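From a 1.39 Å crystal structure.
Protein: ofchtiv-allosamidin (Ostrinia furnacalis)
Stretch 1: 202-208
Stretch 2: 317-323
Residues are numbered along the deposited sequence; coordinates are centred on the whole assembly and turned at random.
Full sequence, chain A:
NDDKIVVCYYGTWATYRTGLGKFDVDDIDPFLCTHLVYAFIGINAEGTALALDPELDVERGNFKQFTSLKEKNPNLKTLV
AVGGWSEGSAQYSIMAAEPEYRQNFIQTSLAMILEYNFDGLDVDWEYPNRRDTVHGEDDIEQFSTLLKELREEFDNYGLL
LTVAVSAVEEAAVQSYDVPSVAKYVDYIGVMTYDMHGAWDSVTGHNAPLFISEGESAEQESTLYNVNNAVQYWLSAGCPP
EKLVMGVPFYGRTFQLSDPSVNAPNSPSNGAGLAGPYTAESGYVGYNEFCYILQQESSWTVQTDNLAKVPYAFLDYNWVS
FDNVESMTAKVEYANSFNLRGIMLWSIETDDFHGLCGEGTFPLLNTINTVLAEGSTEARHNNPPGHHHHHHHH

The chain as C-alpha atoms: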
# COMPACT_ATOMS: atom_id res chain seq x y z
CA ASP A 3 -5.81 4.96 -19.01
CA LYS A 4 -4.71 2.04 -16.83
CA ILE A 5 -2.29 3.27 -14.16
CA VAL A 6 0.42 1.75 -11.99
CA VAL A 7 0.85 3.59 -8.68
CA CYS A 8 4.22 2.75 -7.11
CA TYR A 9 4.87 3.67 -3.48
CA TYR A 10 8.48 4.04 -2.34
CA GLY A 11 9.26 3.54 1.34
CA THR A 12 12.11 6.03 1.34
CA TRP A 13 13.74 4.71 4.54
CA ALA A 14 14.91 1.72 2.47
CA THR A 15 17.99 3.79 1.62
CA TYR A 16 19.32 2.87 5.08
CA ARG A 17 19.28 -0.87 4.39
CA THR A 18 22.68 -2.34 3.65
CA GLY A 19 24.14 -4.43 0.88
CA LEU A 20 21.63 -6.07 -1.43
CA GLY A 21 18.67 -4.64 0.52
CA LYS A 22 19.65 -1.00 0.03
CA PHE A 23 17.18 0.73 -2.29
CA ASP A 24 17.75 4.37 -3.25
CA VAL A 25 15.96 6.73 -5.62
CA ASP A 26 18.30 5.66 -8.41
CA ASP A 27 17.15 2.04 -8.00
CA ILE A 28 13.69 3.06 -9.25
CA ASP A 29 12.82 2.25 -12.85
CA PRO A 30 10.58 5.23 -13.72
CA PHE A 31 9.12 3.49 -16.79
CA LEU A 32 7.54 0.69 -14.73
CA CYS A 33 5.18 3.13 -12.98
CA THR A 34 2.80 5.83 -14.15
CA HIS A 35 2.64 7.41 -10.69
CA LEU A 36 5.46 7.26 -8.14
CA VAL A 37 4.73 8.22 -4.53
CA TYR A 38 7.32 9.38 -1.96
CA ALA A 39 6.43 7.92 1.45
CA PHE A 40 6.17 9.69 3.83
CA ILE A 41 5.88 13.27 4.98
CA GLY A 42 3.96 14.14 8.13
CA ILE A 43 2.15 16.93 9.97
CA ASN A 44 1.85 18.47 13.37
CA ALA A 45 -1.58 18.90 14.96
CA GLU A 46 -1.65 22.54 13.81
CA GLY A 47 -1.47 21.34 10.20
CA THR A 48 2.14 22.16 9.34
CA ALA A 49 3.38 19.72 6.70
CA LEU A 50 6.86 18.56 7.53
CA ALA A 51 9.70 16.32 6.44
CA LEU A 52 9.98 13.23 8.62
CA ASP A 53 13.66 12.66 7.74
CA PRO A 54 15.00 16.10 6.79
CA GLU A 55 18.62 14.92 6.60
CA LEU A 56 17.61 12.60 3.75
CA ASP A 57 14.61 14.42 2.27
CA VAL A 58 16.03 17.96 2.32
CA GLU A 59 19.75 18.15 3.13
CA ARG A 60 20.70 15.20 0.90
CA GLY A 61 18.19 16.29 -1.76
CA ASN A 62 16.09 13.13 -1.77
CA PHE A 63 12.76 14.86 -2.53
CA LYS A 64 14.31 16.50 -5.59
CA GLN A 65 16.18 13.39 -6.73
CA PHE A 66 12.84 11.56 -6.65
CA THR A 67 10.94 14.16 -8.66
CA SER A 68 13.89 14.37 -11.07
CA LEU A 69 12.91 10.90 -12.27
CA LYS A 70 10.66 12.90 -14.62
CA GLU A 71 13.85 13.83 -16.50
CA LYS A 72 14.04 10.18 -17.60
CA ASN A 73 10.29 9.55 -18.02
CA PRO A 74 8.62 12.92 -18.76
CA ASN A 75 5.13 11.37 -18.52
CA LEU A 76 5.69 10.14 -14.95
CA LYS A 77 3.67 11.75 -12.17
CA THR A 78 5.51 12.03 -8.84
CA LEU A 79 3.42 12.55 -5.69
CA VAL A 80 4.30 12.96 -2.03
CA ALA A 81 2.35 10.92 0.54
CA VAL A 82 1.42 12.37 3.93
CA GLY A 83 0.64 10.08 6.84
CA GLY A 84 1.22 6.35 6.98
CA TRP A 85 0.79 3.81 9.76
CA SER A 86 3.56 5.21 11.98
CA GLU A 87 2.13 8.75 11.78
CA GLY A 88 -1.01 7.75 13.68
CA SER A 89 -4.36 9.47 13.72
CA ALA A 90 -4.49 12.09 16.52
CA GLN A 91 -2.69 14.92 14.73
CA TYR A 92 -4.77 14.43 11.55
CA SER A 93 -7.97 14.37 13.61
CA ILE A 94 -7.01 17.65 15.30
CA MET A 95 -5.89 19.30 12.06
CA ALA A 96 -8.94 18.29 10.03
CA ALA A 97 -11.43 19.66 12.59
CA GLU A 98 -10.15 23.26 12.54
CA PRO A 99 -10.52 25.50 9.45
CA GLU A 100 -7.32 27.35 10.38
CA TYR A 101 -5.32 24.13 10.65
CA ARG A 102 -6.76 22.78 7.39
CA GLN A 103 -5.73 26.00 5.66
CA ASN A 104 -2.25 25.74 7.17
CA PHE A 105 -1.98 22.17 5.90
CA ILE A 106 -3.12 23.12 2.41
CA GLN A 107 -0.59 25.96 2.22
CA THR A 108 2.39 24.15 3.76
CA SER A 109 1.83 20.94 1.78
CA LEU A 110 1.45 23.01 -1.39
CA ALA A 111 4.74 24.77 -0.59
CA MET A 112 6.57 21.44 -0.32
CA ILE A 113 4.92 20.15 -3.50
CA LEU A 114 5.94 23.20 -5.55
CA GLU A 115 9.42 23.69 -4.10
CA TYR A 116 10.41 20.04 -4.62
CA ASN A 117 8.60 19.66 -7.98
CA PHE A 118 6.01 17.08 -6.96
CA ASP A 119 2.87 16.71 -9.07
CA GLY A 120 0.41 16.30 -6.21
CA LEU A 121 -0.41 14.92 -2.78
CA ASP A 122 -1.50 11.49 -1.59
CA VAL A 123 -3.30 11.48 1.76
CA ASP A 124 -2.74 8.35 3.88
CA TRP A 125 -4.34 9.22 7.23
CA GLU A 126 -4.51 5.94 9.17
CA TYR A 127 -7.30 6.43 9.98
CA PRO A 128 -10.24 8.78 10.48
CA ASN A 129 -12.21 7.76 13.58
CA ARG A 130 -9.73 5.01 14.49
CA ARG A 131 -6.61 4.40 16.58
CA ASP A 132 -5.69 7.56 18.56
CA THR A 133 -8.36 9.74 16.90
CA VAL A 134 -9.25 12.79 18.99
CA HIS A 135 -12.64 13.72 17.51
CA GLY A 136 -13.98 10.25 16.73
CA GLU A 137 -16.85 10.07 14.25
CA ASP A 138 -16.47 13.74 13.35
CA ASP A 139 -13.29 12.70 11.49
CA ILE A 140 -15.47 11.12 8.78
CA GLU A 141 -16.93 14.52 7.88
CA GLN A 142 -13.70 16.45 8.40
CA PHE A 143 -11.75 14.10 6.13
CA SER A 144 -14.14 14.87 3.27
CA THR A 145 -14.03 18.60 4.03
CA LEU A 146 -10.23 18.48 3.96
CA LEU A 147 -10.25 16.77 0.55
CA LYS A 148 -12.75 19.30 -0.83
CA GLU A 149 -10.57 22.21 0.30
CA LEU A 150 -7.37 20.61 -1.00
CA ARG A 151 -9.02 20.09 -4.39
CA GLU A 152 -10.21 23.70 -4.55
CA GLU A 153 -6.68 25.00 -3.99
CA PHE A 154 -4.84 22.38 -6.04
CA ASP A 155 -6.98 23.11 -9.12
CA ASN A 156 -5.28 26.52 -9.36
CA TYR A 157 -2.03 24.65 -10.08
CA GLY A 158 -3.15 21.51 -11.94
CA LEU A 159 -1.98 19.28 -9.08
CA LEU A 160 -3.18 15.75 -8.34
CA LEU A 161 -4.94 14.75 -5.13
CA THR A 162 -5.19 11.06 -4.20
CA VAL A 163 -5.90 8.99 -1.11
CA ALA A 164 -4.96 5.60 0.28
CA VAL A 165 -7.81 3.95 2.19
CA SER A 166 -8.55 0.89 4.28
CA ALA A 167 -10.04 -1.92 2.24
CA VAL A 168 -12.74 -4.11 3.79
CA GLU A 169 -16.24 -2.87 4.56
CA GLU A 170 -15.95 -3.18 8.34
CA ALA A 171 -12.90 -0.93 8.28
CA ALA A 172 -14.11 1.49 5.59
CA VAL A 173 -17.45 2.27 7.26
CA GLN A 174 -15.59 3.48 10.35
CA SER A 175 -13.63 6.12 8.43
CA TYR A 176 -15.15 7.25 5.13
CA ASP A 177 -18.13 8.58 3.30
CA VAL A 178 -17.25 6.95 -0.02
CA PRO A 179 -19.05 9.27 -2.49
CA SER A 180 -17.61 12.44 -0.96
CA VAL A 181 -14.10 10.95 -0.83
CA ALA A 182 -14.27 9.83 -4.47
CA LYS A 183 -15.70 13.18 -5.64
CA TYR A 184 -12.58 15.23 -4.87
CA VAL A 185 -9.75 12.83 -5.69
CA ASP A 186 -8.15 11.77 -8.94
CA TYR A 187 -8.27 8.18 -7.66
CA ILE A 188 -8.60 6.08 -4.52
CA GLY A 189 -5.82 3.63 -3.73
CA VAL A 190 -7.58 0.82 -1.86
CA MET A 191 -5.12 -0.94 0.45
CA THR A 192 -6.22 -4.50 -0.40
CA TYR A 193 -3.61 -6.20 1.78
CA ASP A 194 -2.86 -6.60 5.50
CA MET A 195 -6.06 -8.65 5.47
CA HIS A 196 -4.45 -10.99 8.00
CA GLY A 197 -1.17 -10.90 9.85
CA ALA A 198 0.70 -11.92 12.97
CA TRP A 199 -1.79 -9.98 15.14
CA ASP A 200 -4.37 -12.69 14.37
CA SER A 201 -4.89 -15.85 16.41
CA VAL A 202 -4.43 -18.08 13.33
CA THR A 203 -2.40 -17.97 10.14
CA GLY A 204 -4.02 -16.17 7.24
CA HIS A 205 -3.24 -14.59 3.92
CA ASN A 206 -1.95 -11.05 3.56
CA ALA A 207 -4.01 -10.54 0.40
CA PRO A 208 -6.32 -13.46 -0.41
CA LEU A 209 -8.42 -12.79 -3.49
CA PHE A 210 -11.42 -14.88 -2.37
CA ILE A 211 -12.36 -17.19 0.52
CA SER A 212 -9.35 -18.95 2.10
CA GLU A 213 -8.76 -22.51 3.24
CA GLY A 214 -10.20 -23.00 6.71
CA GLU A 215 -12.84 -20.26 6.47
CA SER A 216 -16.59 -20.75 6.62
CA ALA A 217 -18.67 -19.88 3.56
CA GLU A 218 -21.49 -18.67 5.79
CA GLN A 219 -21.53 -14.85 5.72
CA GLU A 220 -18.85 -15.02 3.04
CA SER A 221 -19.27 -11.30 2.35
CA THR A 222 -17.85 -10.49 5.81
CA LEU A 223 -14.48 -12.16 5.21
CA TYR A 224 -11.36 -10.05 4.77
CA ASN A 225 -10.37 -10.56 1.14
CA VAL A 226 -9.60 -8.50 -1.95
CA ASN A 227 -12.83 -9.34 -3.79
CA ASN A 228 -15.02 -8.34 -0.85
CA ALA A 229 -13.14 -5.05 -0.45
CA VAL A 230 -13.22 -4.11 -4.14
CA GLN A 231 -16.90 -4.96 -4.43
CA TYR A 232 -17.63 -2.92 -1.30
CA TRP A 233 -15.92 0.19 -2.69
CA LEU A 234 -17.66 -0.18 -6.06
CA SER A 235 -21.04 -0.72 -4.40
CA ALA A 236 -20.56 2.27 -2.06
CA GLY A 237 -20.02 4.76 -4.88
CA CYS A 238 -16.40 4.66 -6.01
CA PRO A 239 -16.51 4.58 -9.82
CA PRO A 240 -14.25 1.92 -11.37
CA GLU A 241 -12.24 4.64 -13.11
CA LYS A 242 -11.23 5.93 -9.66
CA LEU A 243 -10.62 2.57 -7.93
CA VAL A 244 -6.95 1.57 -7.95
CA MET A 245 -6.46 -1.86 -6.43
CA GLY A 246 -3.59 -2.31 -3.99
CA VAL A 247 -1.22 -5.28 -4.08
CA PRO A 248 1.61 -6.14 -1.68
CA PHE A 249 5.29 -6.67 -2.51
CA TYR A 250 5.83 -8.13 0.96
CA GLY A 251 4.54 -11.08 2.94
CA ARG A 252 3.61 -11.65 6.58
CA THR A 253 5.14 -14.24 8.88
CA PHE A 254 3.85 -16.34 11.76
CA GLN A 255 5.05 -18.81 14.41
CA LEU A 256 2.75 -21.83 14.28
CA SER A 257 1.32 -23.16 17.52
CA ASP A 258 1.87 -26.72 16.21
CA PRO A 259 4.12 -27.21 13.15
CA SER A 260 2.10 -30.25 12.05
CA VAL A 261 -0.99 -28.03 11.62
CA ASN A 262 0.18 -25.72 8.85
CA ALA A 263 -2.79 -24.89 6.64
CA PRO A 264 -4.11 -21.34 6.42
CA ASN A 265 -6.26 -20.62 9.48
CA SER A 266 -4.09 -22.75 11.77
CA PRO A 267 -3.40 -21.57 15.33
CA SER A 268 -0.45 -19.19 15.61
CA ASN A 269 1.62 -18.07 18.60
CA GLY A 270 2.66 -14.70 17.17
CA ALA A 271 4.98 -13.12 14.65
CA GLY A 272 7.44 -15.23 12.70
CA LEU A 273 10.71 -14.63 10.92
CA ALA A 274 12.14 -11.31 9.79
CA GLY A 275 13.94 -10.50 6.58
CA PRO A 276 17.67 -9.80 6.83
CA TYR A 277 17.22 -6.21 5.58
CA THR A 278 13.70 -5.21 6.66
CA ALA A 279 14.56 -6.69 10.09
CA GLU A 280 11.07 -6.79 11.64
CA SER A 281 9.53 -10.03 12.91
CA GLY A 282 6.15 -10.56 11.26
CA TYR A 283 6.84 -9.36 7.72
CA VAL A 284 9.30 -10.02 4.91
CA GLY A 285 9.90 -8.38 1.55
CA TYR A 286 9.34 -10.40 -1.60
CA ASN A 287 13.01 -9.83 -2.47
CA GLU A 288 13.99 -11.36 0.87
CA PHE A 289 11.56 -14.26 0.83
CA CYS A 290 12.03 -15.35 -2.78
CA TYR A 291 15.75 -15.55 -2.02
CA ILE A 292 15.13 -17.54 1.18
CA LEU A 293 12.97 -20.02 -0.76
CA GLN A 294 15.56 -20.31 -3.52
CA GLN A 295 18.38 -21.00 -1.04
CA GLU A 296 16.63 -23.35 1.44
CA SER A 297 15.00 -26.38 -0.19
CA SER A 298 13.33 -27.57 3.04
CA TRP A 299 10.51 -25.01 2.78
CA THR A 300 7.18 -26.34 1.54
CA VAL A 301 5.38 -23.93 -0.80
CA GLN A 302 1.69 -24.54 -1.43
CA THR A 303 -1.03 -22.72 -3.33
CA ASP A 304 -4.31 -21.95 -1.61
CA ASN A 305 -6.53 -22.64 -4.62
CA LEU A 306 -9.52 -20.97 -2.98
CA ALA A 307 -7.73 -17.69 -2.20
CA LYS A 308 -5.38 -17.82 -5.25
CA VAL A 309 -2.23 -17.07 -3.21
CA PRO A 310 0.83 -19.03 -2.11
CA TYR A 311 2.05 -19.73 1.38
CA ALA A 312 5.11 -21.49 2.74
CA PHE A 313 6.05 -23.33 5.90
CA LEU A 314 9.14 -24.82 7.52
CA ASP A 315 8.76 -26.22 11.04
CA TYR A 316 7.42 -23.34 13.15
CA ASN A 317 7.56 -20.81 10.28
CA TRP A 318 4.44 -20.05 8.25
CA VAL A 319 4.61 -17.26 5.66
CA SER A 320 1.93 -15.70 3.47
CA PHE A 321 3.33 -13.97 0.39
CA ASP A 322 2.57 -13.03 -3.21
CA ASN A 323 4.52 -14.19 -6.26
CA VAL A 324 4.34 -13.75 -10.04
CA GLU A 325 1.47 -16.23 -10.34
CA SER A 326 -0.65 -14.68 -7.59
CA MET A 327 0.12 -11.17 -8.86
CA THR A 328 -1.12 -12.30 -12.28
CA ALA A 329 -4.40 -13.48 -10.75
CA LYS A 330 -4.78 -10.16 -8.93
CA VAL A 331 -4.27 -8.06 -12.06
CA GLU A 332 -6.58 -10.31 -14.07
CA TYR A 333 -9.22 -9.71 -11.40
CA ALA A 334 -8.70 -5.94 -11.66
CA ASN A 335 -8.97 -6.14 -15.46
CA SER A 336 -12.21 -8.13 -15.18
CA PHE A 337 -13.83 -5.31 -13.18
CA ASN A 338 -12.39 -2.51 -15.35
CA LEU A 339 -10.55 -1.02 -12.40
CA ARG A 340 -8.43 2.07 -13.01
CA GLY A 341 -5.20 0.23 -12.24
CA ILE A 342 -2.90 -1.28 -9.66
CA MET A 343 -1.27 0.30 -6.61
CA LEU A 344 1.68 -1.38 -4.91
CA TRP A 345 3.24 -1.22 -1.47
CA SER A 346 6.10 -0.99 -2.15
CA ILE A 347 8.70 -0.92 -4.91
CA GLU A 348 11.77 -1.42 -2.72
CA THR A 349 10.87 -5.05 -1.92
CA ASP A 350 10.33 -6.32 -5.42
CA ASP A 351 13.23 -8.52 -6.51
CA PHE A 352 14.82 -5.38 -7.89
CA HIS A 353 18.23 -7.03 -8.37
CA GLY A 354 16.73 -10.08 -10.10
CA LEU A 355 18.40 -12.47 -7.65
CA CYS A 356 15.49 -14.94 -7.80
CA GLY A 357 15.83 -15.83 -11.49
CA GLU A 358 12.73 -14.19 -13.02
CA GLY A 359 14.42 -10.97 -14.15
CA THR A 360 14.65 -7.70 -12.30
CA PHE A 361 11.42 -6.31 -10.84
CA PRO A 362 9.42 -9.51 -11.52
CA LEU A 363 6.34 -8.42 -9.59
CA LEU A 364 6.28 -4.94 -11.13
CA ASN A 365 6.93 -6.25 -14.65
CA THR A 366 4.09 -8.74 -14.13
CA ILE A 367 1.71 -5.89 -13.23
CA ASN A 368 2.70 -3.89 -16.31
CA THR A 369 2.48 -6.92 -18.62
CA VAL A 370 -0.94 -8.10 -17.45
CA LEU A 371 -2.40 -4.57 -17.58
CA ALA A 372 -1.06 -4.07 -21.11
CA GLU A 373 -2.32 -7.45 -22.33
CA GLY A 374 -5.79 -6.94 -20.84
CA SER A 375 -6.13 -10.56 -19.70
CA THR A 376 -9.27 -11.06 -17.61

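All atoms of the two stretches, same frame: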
# COMPACT_ATOMS: atom_id res chain seq x y z
N VAL A 202 -4.70 -16.99 14.25
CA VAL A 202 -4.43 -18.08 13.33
C VAL A 202 -3.70 -17.51 12.13
O VAL A 202 -3.74 -16.30 11.87
CB VAL A 202 -5.74 -18.77 12.86
CG1 VAL A 202 -6.47 -19.41 14.05
CG2 VAL A 202 -6.66 -17.76 12.17
N THR A 203 -3.02 -18.38 11.40
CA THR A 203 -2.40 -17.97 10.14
C THR A 203 -3.47 -17.54 9.15
O THR A 203 -4.62 -17.99 9.20
CB THR A 203 -1.60 -19.13 9.54
OG1 THR A 203 -2.48 -20.25 9.31
CG2 THR A 203 -0.47 -19.56 10.46
N GLY A 204 -3.09 -16.65 8.25
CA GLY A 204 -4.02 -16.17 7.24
C GLY A 204 -3.24 -15.43 6.18
O GLY A 204 -2.07 -15.09 6.36
N HIS A 205 -3.91 -15.18 5.06
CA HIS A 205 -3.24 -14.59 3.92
C HIS A 205 -3.22 -13.07 4.02
O HIS A 205 -4.18 -12.44 4.48
CB HIS A 205 -3.89 -15.01 2.61
CG HIS A 205 -3.89 -16.49 2.40
ND1 HIS A 205 -2.74 -17.24 2.37
CD2 HIS A 205 -4.91 -17.36 2.21
CE1 HIS A 205 -3.05 -18.51 2.17
NE2 HIS A 205 -4.36 -18.61 2.07
N ASN A 206 -2.10 -12.50 3.58
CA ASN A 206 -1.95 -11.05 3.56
C ASN A 206 -2.92 -10.42 2.57
O ASN A 206 -3.50 -9.36 2.83
CB ASN A 206 -0.50 -10.75 3.20
CG ASN A 206 -0.15 -9.28 3.28
OD1 ASN A 206 -0.65 -8.53 4.12
ND2 ASN A 206 0.77 -8.86 2.41
N ALA A 207 -3.13 -11.08 1.43
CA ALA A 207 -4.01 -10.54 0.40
C ALA A 207 -4.72 -11.65 -0.35
O ALA A 207 -4.55 -11.80 -1.57
CB ALA A 207 -3.19 -9.67 -0.57
N PRO A 208 -5.56 -12.44 0.32
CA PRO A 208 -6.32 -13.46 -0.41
C PRO A 208 -7.32 -12.79 -1.34
O PRO A 208 -7.95 -11.79 -0.98
CB PRO A 208 -7.04 -14.22 0.72
CG PRO A 208 -7.25 -13.17 1.78
CD PRO A 208 -6.06 -12.24 1.69
N ASN A 317 7.79 -21.97 11.13
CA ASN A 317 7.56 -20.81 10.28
C ASN A 317 6.38 -21.05 9.35
O ASN A 317 6.29 -22.10 8.71
CB ASN A 317 8.78 -20.56 9.39
CG ASN A 317 10.00 -20.24 10.18
OD1 ASN A 317 10.11 -19.16 10.75
ND2 ASN A 317 10.93 -21.19 10.23
N TRP A 318 5.50 -20.06 9.25
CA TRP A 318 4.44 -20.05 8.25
C TRP A 318 4.40 -18.64 7.67
O TRP A 318 4.33 -17.66 8.41
CB TRP A 318 3.11 -20.42 8.90
CG TRP A 318 2.00 -20.71 7.94
CD1 TRP A 318 1.55 -21.96 7.57
CD2 TRP A 318 1.15 -19.76 7.29
NE1 TRP A 318 0.49 -21.83 6.70
CE2 TRP A 318 0.22 -20.50 6.52
CE3 TRP A 318 1.09 -18.36 7.27
CZ2 TRP A 318 -0.75 -19.88 5.73
CZ3 TRP A 318 0.12 -17.75 6.49
CH2 TRP A 318 -0.79 -18.51 5.73
N VAL A 319 4.46 -18.54 6.34
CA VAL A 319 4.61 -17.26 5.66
C VAL A 319 3.56 -17.15 4.56
O VAL A 319 3.45 -18.04 3.71
CB VAL A 319 6.02 -17.12 5.06
CG1 VAL A 319 6.15 -15.81 4.28
CG2 VAL A 319 7.08 -17.19 6.14
N SER A 320 2.79 -16.07 4.59
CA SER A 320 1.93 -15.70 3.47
C SER A 320 2.68 -14.70 2.61
O SER A 320 3.30 -13.77 3.13
CB SER A 320 0.67 -15.03 4.01
OG SER A 320 0.06 -14.22 3.03
N PHE A 321 2.65 -14.89 1.29
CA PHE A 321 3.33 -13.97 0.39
C PHE A 321 2.59 -13.94 -0.95
O PHE A 321 1.59 -14.63 -1.15
CB PHE A 321 4.82 -14.31 0.24
CG PHE A 321 5.08 -15.62 -0.48
CD1 PHE A 321 4.81 -16.83 0.12
CD2 PHE A 321 5.64 -15.61 -1.75
CE1 PHE A 321 5.08 -18.03 -0.54
CE2 PHE A 321 5.91 -16.80 -2.41
CZ PHE A 321 5.63 -18.01 -1.81
N ASP A 322 3.09 -13.10 -1.85
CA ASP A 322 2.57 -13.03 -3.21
C ASP A 322 3.72 -13.16 -4.19
O ASP A 322 4.80 -12.60 -3.96
CB ASP A 322 1.78 -11.74 -3.43
CG ASP A 322 0.32 -11.87 -3.01
OD1 ASP A 322 -0.47 -12.38 -3.83
OD2 ASP A 322 -0.03 -11.51 -1.86
N ASN A 323 3.50 -13.91 -5.26
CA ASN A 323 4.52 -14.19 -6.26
C ASN A 323 4.00 -13.78 -7.64
O ASN A 323 2.95 -13.15 -7.76
CB ASN A 323 4.97 -15.65 -6.18
CG ASN A 323 3.84 -16.64 -6.40
OD1 ASN A 323 2.74 -16.27 -6.83
ND2 ASN A 323 4.11 -17.91 -6.10
O HOH W 1 -0.72 -15.79 0.97
O HOH W 2 1.51 -10.98 0.42
O HOH W 3 -1.56 -13.08 0.07

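The two stretches run side by side in nearly the same direction: the vector from CA of Thr203 to CA of Ala207 lies 6° from that between CA of Trp318 and CA of Asp322. Residues 317-320 form a strand, whereas 202-208 adopts no regular secondary structure. The backbones come nearest at His205 and Ser320, whose CA atoms are 5.3 Å apart, and diverge on either side, to 7.4 Å between CA of Thr203 and CA of Trp318 and 7.9 Å between CA of Ala207 and CA of Asp322. No backbone-to-backbone hydrogen bond joins the stretches; side chains of the second stretch and waters make the polar links. On the second stretch, Trp318, Ser320 and Asp322 point toward the first, while the intervening Val319 and Phe321 point away.

One direct hydrogen bond crosses the interface. The backbone N of Asn206 donates to OG of Ser320 at 2.8 Å, and the N-H...O angle of 168° is close to linear. A side-chain hydroxyl here accepts from a main-chain amide.

Nonpolar packing centres on Trp318, which has the largest area covered by the opposing stretch. CB of Thr203 lies 3.5 Å from the centroid of its six-membered ring and only 9° off the ring normal, the geometry of a CH-pi contact over the face. Gly204 O instead approaches the ring edge, 3.4 Å from CZ3 of Trp318.

Three waters complete the contact. The O atom of water 1 lies 2.9 Å from ND1 of His205 and 2.7 Å from OG of Ser320, and the same water donates a weak bond to Phe321 O. OD2 of Asp322 lies 2.8 Å from O of water 2 and 2.9 Å from O of water 3 and accepts from both; water 2 accepts in turn from Asn206 ND2, and water 3 from Ala207 N. A negatively charged acceptor is thus coupled to amide donors across the wider end without touching them directly.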